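Local coordinates for protein phosphoribosylaminoimidazole-succinocarboxamide synthase (Pyrococcus horikoshii, PDB 3U55) that catalyses the ATP-dependent joining of L-aspartate to the carboxylate of the purine precursor CAIR, giving SAICAR, ADP and phosphate in de novo purine biosynthesis, at residues S142-E145 / I146-E150; E191-P194 / D195-R198; G71-G74 / G75-I79; D209-V212 / F213-D216. One frame throughout, in Å; residues are numbered along the deposited sequence. Where two conformers were deposited one is given.

Contact 1. Residues S142-E145 / I146-E150; sequences SLDE and IKKIE
Asp144 and Lys148, one helical turn apart, reach for each other across the outer surface of the first turns of helix 143-165. Asp144 swings CG away from its own backbone N (chi1 -177°), and Lys148 bends at its last torsion (chi4 55°) to bring its ammonium back to the carboxylate. NZ of Lys148 meets OD2 of Asp144 at 3.1 Å on the syn side, somewhat out of the carboxylate plane; its second bond, to OD1 of Asp144, is weak at 3.3 Å. The extended Lys147 slants past Leu143, its CE lying 4.0 Å from Leu143 CG, a purely van der Waals touch. Glu145 turns the other way, back toward the helix start. Its OE1 takes the backbone N of Ser142 at 3.0 Å, from above the carboxylate plane, and OG of Ser142 at 2.9 Å on the anti lone pair. OE2 of Glu145 is held by Tyr86 and Lys180, so both oxygens of this carboxylate are tied down. In return OG of Ser142 accepts from Glu145 N at 3.1 Å. Ile146 and Ile149 face inward, against Tyr133 and Leu88 respectively. Behind the side chains runs the i to i+4 backbone ladder, beginning with Ile146 N to Ser142 O at 3.0 Å. The reciprocal bonds of Ser142 and Glu145 make a capping box, the classic N-terminal closure of an alpha-helix.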
loop_
_atom_site.group_PDB
_atom_site.type_symbol
_atom_site.label_atom_id
_atom_site.label_comp_id
_atom_site.label_asym_id
_atom_site.label_seq_id
_atom_site.Cartn_x
_atom_site.Cartn_y
_atom_site.Cartn_z
ATOM N N SER A 142 -12.321 -4.933 -9.910
ATOM C CA SER A 142 -11.846 -4.285 -11.129
ATOM C C SER A 142 -11.372 -2.866 -10.847
ATOM O O SER A 142 -11.770 -2.250 -9.852
ATOM C CB SER A 142 -12.943 -4.270 -12.202
ATOM O OG SER A 142 -13.953 -3.321 -11.885
ATOM N N LEU A 143 -10.528 -2.341 -11.730
ATOM C CA LEU A 143 -10.063 -0.968 -11.574
ATOM C C LEU A 143 -11.218 0.043 -11.621
ATOM O O LEU A 143 -11.190 1.043 -10.904
ATOM C CB LEU A 143 -8.997 -0.639 -12.617
ATOM C CG LEU A 143 -8.283 0.711 -12.526
ATOM C CD1 LEU A 143 -7.580 0.882 -11.171
ATOM C CD2 LEU A 143 -7.299 0.850 -13.680
ATOM N N ASP A 144 -12.226 -0.214 -12.461
ATOM C CA ASP A 144 -13.420 0.641 -12.504
ATOM C C ASP A 144 -14.151 0.651 -11.159
ATOM O O ASP A 144 -14.602 1.707 -10.696
ATOM C CB ASP A 144 -14.382 0.218 -13.635
ATOM C CG ASP A 144 -15.594 1.145 -13.755
ATOM O OD1 ASP A 144 -15.414 2.337 -14.089
ATOM O OD2 ASP A 144 -16.730 0.684 -13.515
ATOM N N GLU A 145 -14.262 -0.515 -10.526
ATOM C CA GLU A 145 -14.879 -0.594 -9.197
ATOM C C GLU A 145 -14.069 0.180 -8.163
ATOM O O GLU A 145 -14.629 0.928 -7.356
ATOM C CB GLU A 145 -15.024 -2.042 -8.749
ATOM C CG GLU A 145 -16.198 -2.768 -9.386
ATOM C CD GLU A 145 -16.118 -4.259 -9.149
ATOM O OE1 GLU A 145 -15.282 -4.919 -9.798
ATOM O OE2 GLU A 145 -16.885 -4.771 -8.317
ATOM N N ILE A 146 -12.752 0.001 -8.191
ATOM C CA ILE A 146 -11.875 0.744 -7.282
ATOM C C ILE A 146 -12.016 2.253 -7.476
ATOM O O ILE A 146 -12.141 2.991 -6.503
ATOM C CB ILE A 146 -10.408 0.302 -7.407
ATOM C CG1 ILE A 146 -10.240 -1.097 -6.811
ATOM C CG2 ILE A 146 -9.477 1.302 -6.683
ATOM C CD1 ILE A 146 -10.508 -1.188 -5.294
ATOM N N LYS A 147 -12.010 2.705 -8.730
ATOM C CA LYS A 147 -12.172 4.129 -9.027
ATOM C C LYS A 147 -13.501 4.678 -8.513
ATOM O O LYS A 147 -13.534 5.759 -7.906
ATOM C CB LYS A 147 -12.019 4.409 -10.524
ATOM C CG LYS A 147 -10.568 4.454 -10.994
ATOM C CD LYS A 147 -10.487 4.489 -12.515
ATOM C CE LYS A 147 -9.044 4.586 -12.994
ATOM N NZ LYS A 147 -8.947 4.358 -14.465
ATOM N N LYS A 148 -14.584 3.931 -8.738
ATOM C CA LYS A 148 -15.908 4.311 -8.226
ATOM C C LYS A 148 -15.925 4.407 -6.703
ATOM O O LYS A 148 -16.486 5.354 -6.136
ATOM C CB LYS A 148 -16.991 3.335 -8.702
ATOM C CG LYS A 148 -17.439 3.538 -10.148
ATOM C CD LYS A 148 -18.485 2.498 -10.550
ATOM C CE LYS A 148 -19.246 2.922 -11.811
ATOM N NZ LYS A 148 -18.332 3.223 -12.954
ATOM N N ILE A 149 -15.304 3.427 -6.050
ATOM C CA ILE A 149 -15.204 3.397 -4.587
ATOM C C ILE A 149 -14.471 4.632 -4.040
ATOM O O ILE A 149 -14.959 5.277 -3.111
ATOM C CB ILE A 149 -14.532 2.084 -4.090
ATOM C CG1 ILE A 149 -15.511 0.905 -4.221
ATOM C CG2 ILE A 149 -14.056 2.226 -2.641
ATOM C CD1 ILE A 149 -14.830 -0.478 -4.202
ATOM N N GLU A 150 -13.318 4.965 -4.620
ATOM C CA GLU A 150 -12.552 6.133 -4.147
ATOM C C GLU A 150 -13.267 7.458 -4.433
ATOM O O GLU A 150 -13.203 8.384 -3.630
ATOM C CB GLU A 150 -11.117 6.125 -4.694
ATOM C CG GLU A 150 -10.334 4.896 -4.211
ATOM C CD GLU A 150 -8.828 4.994 -4.370
ATOM O OE1 GLU A 150 -8.338 5.724 -5.264
ATOM O OE2 GLU A 150 -8.131 4.291 -3.605
#

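Contact 2. Residues E191-P194 / D195-R198; sequences EISP and DTCR. With SO4 (sulfate ion), chain B.
Ser193 and Thr196 are knotted together by two hydrogen bonds that fold the chain into a tight turn before strand 197-201. Thr196 N donates to Ser193 O at 2.9 Å from well above the carbonyl plane, while Ser193 N gives its hydrogen to Thr196 OG1 at 3.1 Å. The threonine hydroxyl can take that bond because its chi1 of 57° tucks OG1 between its own backbone N and carbonyl carbon. A weak bond from Cys197 N also falls on Ser193 O. At the other end of the serine, OG accepts from Asp195 N at 3.1 Å and donates to OE1 of Glu191 at 2.6 Å, meeting that carboxylate from above its plane. A water links the two segments as well, accepting from Thr196 OG1 and donating to Glu191 O.

The apolar contacts are few. CG2 of Thr196 rests 3.5 Å from CG of Glu191, the two side chains slanting past each other, and Ile192 CG2 lies 3.9 Å from Cys197 SG.

The charged groups have partners outside the turn: OE2 of Glu191 pairs with Lys13, and Asp195 binds Lys45 and Tyr224. The extended Arg198 presents its guanidinium edge to a sulfate ion, probably from the crystallisation liquor, with NH1 3.1 Å from sulfate O2; Arg93 and Ser99 N hold the same ion.

Ile192 packs on Phe56 and Leu60 of helix 45-62, whereas Cys197 and Arg198 lie against Phe174 and Val172 of the adjoining strand 169-180, so the turn bridges that helix and the six-stranded sheet.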
loop_
_atom_site.group_PDB
_atom_site.type_symbol
_atom_site.label_atom_id
_atom_site.label_comp_id
_atom_site.label_asym_id
_atom_site.label_seq_id
_atom_site.Cartn_x
_atom_site.Cartn_y
_atom_site.Cartn_z
ATOM N N GLU A 191 -20.707 1.435 9.361
ATOM C CA GLU A 191 -21.155 2.518 10.241
ATOM C C GLU A 191 -20.358 3.792 9.992
ATOM O O GLU A 191 -19.299 3.759 9.353
ATOM C CB GLU A 191 -21.004 2.102 11.718
ATOM C CG GLU A 191 -19.551 2.022 12.193
ATOM C CD GLU A 191 -19.400 1.654 13.664
ATOM O OE1 GLU A 191 -19.692 2.494 14.544
ATOM O OE2 GLU A 191 -18.963 0.521 13.939
ATOM N N ILE A 192 -20.867 4.910 10.503
ATOM C CA ILE A 192 -20.110 6.162 10.542
ATOM C C ILE A 192 -20.318 6.748 11.931
ATOM O O ILE A 192 -21.412 7.213 12.256
ATOM C CB ILE A 192 -20.552 7.181 9.453
ATOM C CG1 ILE A 192 -20.460 6.573 8.050
ATOM C CG2 ILE A 192 -19.702 8.455 9.534
ATOM C CD1 ILE A 192 -21.041 7.454 6.958
ATOM N N SER A 193 -19.269 6.704 12.746
ATOM C CA SER A 193 -19.372 7.043 14.161
ATOM C C SER A 193 -18.013 7.453 14.723
ATOM O O SER A 193 -16.993 7.336 14.038
ATOM C CB SER A 193 -19.892 5.831 14.945
ATOM O OG SER A 193 -18.873 4.856 15.072
ATOM N N PRO A 194 -17.985 7.916 15.989
ATOM C CA PRO A 194 -16.705 8.207 16.632
ATOM C C PRO A 194 -15.812 6.969 16.811
ATOM O O PRO A 194 -14.641 7.110 17.166
ATOM C CB PRO A 194 -17.124 8.773 17.992
ATOM C CG PRO A 194 -18.496 9.319 17.763
ATOM C CD PRO A 194 -19.123 8.349 16.822
ATOM N N ASP A 195 -16.366 5.778 16.581
ATOM C CA ASP A 195 -15.573 4.541 16.511
ATOM C C ASP A 195 -14.763 4.432 15.209
ATOM O O ASP A 195 -13.663 3.872 15.204
ATOM C CB ASP A 195 -16.477 3.301 16.630
ATOM C CG ASP A 195 -16.619 2.794 18.068
ATOM O OD1 ASP A 195 -16.929 1.596 18.241
ATOM O OD2 ASP A 195 -16.421 3.576 19.018
ATOM N N THR A 196 -15.315 4.951 14.114
ATOM C CA THR A 196 -14.720 4.777 12.784
ATOM C C THR A 196 -14.124 6.058 12.182
ATOM O O THR A 196 -13.568 6.037 11.083
ATOM C CB THR A 196 -15.736 4.173 11.796
ATOM O OG1 THR A 196 -16.895 5.012 11.722
ATOM C CG2 THR A 196 -16.137 2.764 12.235
ATOM N N CYS A 197 -14.239 7.163 12.910
ATOM C CA CYS A 197 -13.732 8.455 12.454
ATOM C C CYS A 197 -12.822 9.031 13.522
ATOM O O CYS A 197 -12.998 8.751 14.709
ATOM C CB CYS A 197 -14.874 9.447 12.246
ATOM S SG CYS A 197 -16.208 8.971 11.136
ATOM N N ARG A 198 -11.860 9.843 13.102
ATOM C CA ARG A 198 -11.191 10.739 14.039
ATOM C C ARG A 198 -11.806 12.128 13.946
ATOM O O ARG A 198 -11.875 12.724 12.863
ATOM C CB ARG A 198 -9.675 10.764 13.830
ATOM C CG ARG A 198 -8.986 9.542 14.398
ATOM C CD ARG A 198 -7.472 9.620 14.268
ATOM N NE ARG A 198 -6.845 8.432 14.855
ATOM C CZ ARG A 198 -6.586 7.309 14.184
ATOM N NH1 ARG A 198 -6.871 7.214 12.891
ATOM N NH2 ARG A 198 -6.022 6.281 14.800
HETATM S S SO4 B . -5.349 3.988 11.685
HETATM O O1 SO4 B . -4.740 5.293 11.496
HETATM O O2 SO4 B . -6.614 4.114 12.399
HETATM O O3 SO4 B . -5.555 3.392 10.364
HETATM O O4 SO4 B . -4.460 3.147 12.476
HETATM O O HOH W 1 -16.941 5.741 9.188
HETATM O O HOH W 2 -19.710 0.723 16.875
#

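Contact 3. Residues G71-G74 / G75-I79; sequences GVAG and GNRLI
A tight beta hairpin at the molecular surface joins strand 69-72, an outermost strand of a four-stranded antiparallel sheet, to strand 77-81. Gly71 and Ile79 form its hydrogen-bonded pair, with Ile79 N to Gly71 O at 2.6 Å and Gly71 N to Ile79 O at 3.1 Å; Val72 and Leu78 are the non-hydrogen-bonded pair that follows. Nearer the loop, Ala73 N reaches Arg77 O at 2.9 Å.

Arg77 then folds over the loop. In the conformer described, one of two, a bend at chi3 (-61°) brings its guanidinium back, and NE and NH2 grip Ala73 O side-on, at 2.7 and 2.8 Å, both bonds clearly bent. Gly74 O lies over one face of the same guanidinium, offset toward its rim, and accepts instead from Arg77 N.

Val72 CG1 meets Leu78 CD2 at 3.9 Å on the face turned to Val54 of helix 45-62. On the opposite face, Ala73 CB touches Ile79 CG1 at 3.8 Å, beside Ile24 of strand 22-27. Gly74 and Gly75 both take positive phi, and the bond from Arg77 N to Gly74 O closes a type II' beta turn over Gly74-Arg77, a turn characteristic of tight beta hairpins.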
loop_
_atom_site.group_PDB
_atom_site.type_symbol
_atom_site.label_atom_id
_atom_site.label_comp_id
_atom_site.label_asym_id
_atom_site.label_seq_id
_atom_site.Cartn_x
_atom_site.Cartn_y
_atom_site.Cartn_z
ATOM N N GLY A 71 -33.791 1.898 7.747
ATOM C CA GLY A 71 -34.521 2.488 8.866
ATOM C C GLY A 71 -34.026 2.074 10.238
ATOM O O GLY A 71 -33.092 1.272 10.370
ATOM N N VAL A 72 -34.660 2.638 11.265
ATOM C CA VAL A 72 -34.372 2.275 12.653
ATOM C C VAL A 72 -35.344 1.205 13.134
ATOM O O VAL A 72 -36.512 1.195 12.740
ATOM C CB VAL A 72 -34.407 3.505 13.606
ATOM C CG1 VAL A 72 -33.216 4.418 13.340
ATOM C CG2 VAL A 72 -35.708 4.283 13.458
ATOM N N ALA A 73 -34.847 0.305 13.974
ATOM C CA ALA A 73 -35.646 -0.791 14.505
ATOM C C ALA A 73 -35.662 -0.746 16.031
ATOM O O ALA A 73 -35.641 -1.790 16.689
ATOM C CB ALA A 73 -35.100 -2.127 14.015
ATOM N N GLY A 74 -35.681 0.469 16.579
ATOM C CA GLY A 74 -35.720 0.682 18.025
ATOM C C GLY A 74 -34.437 0.299 18.739
ATOM O O GLY A 74 -33.684 -0.562 18.272
ATOM N N GLY A 75 -34.191 0.938 19.880
ATOM C CA GLY A 75 -32.966 0.708 20.645
ATOM C C GLY A 75 -31.727 1.095 19.858
ATOM O O GLY A 75 -31.640 2.208 19.339
ATOM N N ASN A 76 -30.776 0.167 19.773
ATOM C CA ASN A 76 -29.517 0.379 19.059
ATOM C C ASN A 76 -29.473 -0.384 17.738
ATOM O O ASN A 76 -28.393 -0.765 17.275
ATOM C CB ASN A 76 -28.337 -0.080 19.915
ATOM C CG ASN A 76 -28.229 0.666 21.227
ATOM O OD1 ASN A 76 -28.921 1.660 21.459
ATOM N ND2 ASN A 76 -27.345 0.189 22.096
ATOM N N ARG A 77 -30.643 -0.601 17.144
ATOM C CA ARG A 77 -30.785 -1.431 15.946
ATOM C C ARG A 77 -31.130 -0.603 14.715
ATOM O O ARG A 77 -32.041 0.238 14.757
ATOM C CB ARG A 77 -31.878 -2.490 16.153
ATOM C CG ARG A 77 -31.621 -3.479 17.278
ATOM C CD ARG A 77 -32.801 -4.430 17.441
ATOM N NE ARG A 77 -34.036 -3.722 17.772
ATOM C CZ ARG A 77 -34.471 -3.523 19.014
ATOM N NH1 ARG A 77 -33.773 -3.977 20.045
ATOM N NH2 ARG A 77 -35.602 -2.864 19.224
ATOM N N LEU A 78 -30.403 -0.845 13.626
ATOM C CA LEU A 78 -30.709 -0.258 12.331
ATOM C C LEU A 78 -31.109 -1.379 11.383
ATOM O O LEU A 78 -30.582 -2.486 11.466
ATOM C CB LEU A 78 -29.502 0.492 11.745
ATOM C CG LEU A 78 -28.829 1.660 12.475
ATOM C CD1 LEU A 78 -28.047 2.518 11.467
ATOM C CD2 LEU A 78 -29.839 2.507 13.224
ATOM N N ILE A 79 -32.053 -1.087 10.495
ATOM C CA ILE A 79 -32.363 -1.983 9.391
ATOM C C ILE A 79 -31.555 -1.503 8.195
ATOM O O ILE A 79 -31.618 -0.331 7.830
ATOM C CB ILE A 79 -33.856 -2.002 9.042
ATOM C CG1 ILE A 79 -34.693 -2.315 10.288
ATOM C CG2 ILE A 79 -34.128 -3.052 7.962
ATOM C CD1 ILE A 79 -36.157 -1.986 10.132
#

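Contact 4. Residues D209-V212 / F213-D216; sequences DKDV and FRFD. With SO4 (sulfate ion), chain C.
The backbone makes a single short helix, 211-214, in which Arg214 N bonds to Lys210 O at 2.9 Å and Phe215 N to Asp211 O, before Phe215 leaves the helical conformation. Asp209 caps the entry, its OD2 accepting from Asp211 N at 2.8 Å on the anti side of the carboxylate. Asp211 and Arg214 form a salt bridge along one flank. NH2 of Arg214 comes to OD1 of Asp211 at 2.8 Å, in the plane of the guanidinium but well above that of the carboxylate, the two planes standing 68° apart. The other oxygen, OD2, is claimed by Arg198, so each oxygen of Asp211 has an arginine of its own.

Lys210 crosses Arg214 at about a right angle and lays its CD over one guanidinium face, 3.7 Å from NH1. Its fully extended chain carries NZ on to O1 of a sulfate ion at 2.8 Å, while Thr32 O takes a further bond from the ammonium. Arg214 offers an edge to the same ion, NH1 meeting O1 at 3.1 Å and NE reaching O1 at 3.3 Å. With Phe34 N also bonded to it, the sulfate is held by Lys210, Arg214 and a backbone N-H, consistent with a pocket suited to anions; the ion itself probably came from the crystallisation liquor.

Phe215 lies alongside Asp211, its CE2 3.7 Å from OD1 of the aspartate. The ring of Phe213 packs on Ala31 and Ala33 of strand 30-33, meets Phe42 at a steep angle and receives Lys38 in a cation-pi contact.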
loop_
_atom_site.group_PDB
_atom_site.type_symbol
_atom_site.label_atom_id
_atom_site.label_comp_id
_atom_site.label_asym_id
_atom_site.label_seq_id
_atom_site.Cartn_x
_atom_site.Cartn_y
_atom_site.Cartn_z
ATOM N N ASP A 209 -13.373 11.022 19.964
ATOM C CA ASP A 209 -13.488 9.778 19.209
ATOM C C ASP A 209 -12.853 8.617 19.969
ATOM O O ASP A 209 -12.483 8.753 21.141
ATOM C CB ASP A 209 -12.819 9.931 17.833
ATOM C CG ASP A 209 -11.367 10.394 17.933
ATOM O OD1 ASP A 209 -10.945 11.234 17.114
ATOM O OD2 ASP A 209 -10.647 9.923 18.837
ATOM N N LYS A 210 -12.714 7.485 19.284
ATOM C CA LYS A 210 -12.153 6.273 19.872
ATOM C C LYS A 210 -10.713 6.413 20.412
ATOM O O LYS A 210 -10.288 5.603 21.233
ATOM C CB LYS A 210 -12.239 5.129 18.858
ATOM C CG LYS A 210 -12.153 3.734 19.457
ATOM C CD LYS A 210 -12.198 2.705 18.343
ATOM C CE LYS A 210 -12.071 1.309 18.875
ATOM N NZ LYS A 210 -12.059 0.291 17.778
ATOM N N ASP A 211 -9.972 7.428 19.964
ATOM C CA ASP A 211 -8.605 7.666 20.470
ATOM C C ASP A 211 -8.584 7.986 21.973
ATOM O O ASP A 211 -7.566 7.790 22.643
ATOM C CB ASP A 211 -7.891 8.773 19.684
ATOM C CG ASP A 211 -7.247 8.267 18.390
ATOM O OD1 ASP A 211 -7.075 7.041 18.217
ATOM O OD2 ASP A 211 -6.885 9.114 17.551
ATOM N N VAL A 212 -9.710 8.474 22.486
ATOM C CA VAL A 212 -9.890 8.718 23.919
ATOM C C VAL A 212 -9.795 7.395 24.690
ATOM O O VAL A 212 -9.233 7.349 25.784
ATOM C CB VAL A 212 -11.231 9.449 24.187
ATOM C CG1 VAL A 212 -11.592 9.456 25.676
ATOM C CG2 VAL A 212 -11.153 10.875 23.661
ATOM N N PHE A 213 -10.330 6.326 24.097
ATOM C CA PHE A 213 -10.201 4.972 24.636
ATOM C C PHE A 213 -8.840 4.351 24.323
ATOM O O PHE A 213 -8.214 3.773 25.210
ATOM C CB PHE A 213 -11.337 4.079 24.123
ATOM C CG PHE A 213 -11.112 2.603 24.338
ATOM C CD1 PHE A 213 -11.013 2.069 25.625
ATOM C CD2 PHE A 213 -11.011 1.743 23.250
ATOM C CE1 PHE A 213 -10.809 0.704 25.817
ATOM C CE2 PHE A 213 -10.814 0.373 23.432
ATOM C CZ PHE A 213 -10.712 -0.146 24.719
ATOM N N ARG A 214 -8.387 4.476 23.074
ATOM C CA ARG A 214 -7.082 3.945 22.658
ATOM C C ARG A 214 -5.946 4.442 23.554
ATOM O O ARG A 214 -5.077 3.660 23.955
ATOM C CB ARG A 214 -6.768 4.297 21.196
ATOM C CG ARG A 214 -7.518 3.479 20.152
ATOM C CD ARG A 214 -6.950 3.720 18.757
ATOM N NE ARG A 214 -7.806 3.145 17.721
ATOM C CZ ARG A 214 -8.637 3.839 16.945
ATOM N NH1 ARG A 214 -9.374 3.204 16.045
ATOM N NH2 ARG A 214 -8.736 5.160 17.059
ATOM N N PHE A 215 -5.958 5.735 23.870
ATOM C CA PHE A 215 -4.832 6.341 24.585
ATOM C C PHE A 215 -5.180 6.971 25.936
ATOM O O PHE A 215 -4.420 7.797 26.454
ATOM C CB PHE A 215 -4.112 7.340 23.670
ATOM C CG PHE A 215 -3.642 6.736 22.378
ATOM C CD1 PHE A 215 -2.611 5.798 22.368
ATOM C CD2 PHE A 215 -4.238 7.092 21.172
ATOM C CE1 PHE A 215 -2.180 5.228 21.172
ATOM C CE2 PHE A 215 -3.812 6.527 19.972
ATOM C CZ PHE A 215 -2.782 5.592 19.974
ATOM N N ASP A 216 -6.312 6.557 26.504
ATOM C CA ASP A 216 -6.781 7.027 27.815
ATOM C C ASP A 216 -6.704 8.554 27.951
ATOM O O ASP A 216 -6.081 9.085 28.878
ATOM C CB ASP A 216 -6.022 6.327 28.955
ATOM C CG ASP A 216 -6.125 4.806 28.890
ATOM O OD1 ASP A 216 -7.114 4.275 28.336
ATOM O OD2 ASP A 216 -5.207 4.137 29.403
HETATM S S SO4 C . -8.315 -0.400 16.422
HETATM O O1 SO4 C . -9.363 0.325 17.130
HETATM O O2 SO4 C . -8.590 -1.830 16.503
HETATM O O3 SO4 C . -8.309 0.025 15.024
HETATM O O4 SO4 C . -7.022 -0.113 17.043
#

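Contacts 2 and 4 are the pair that touch, their centres about 12 Å apart: Arg198 NE forms a salt bridge with Asp211 OD2 at 2.8 Å, and Pro194 O lies 2.9 Å from Lys210 N, probably a hydrogen bond. Each has an arginine bound to a sulfate, Arg198 in one and Arg214 in the other, so Asp211 lies between the two anion-binding side chains. Such ions often mark pockets, though neither is identified as a substrate position here. Contact 3, on the four-stranded sheet, comes within about 7 Å of contact 2 at the nearest atoms. Contact 1 stands across the chain's centre from contact 4, about 32 Å between centres.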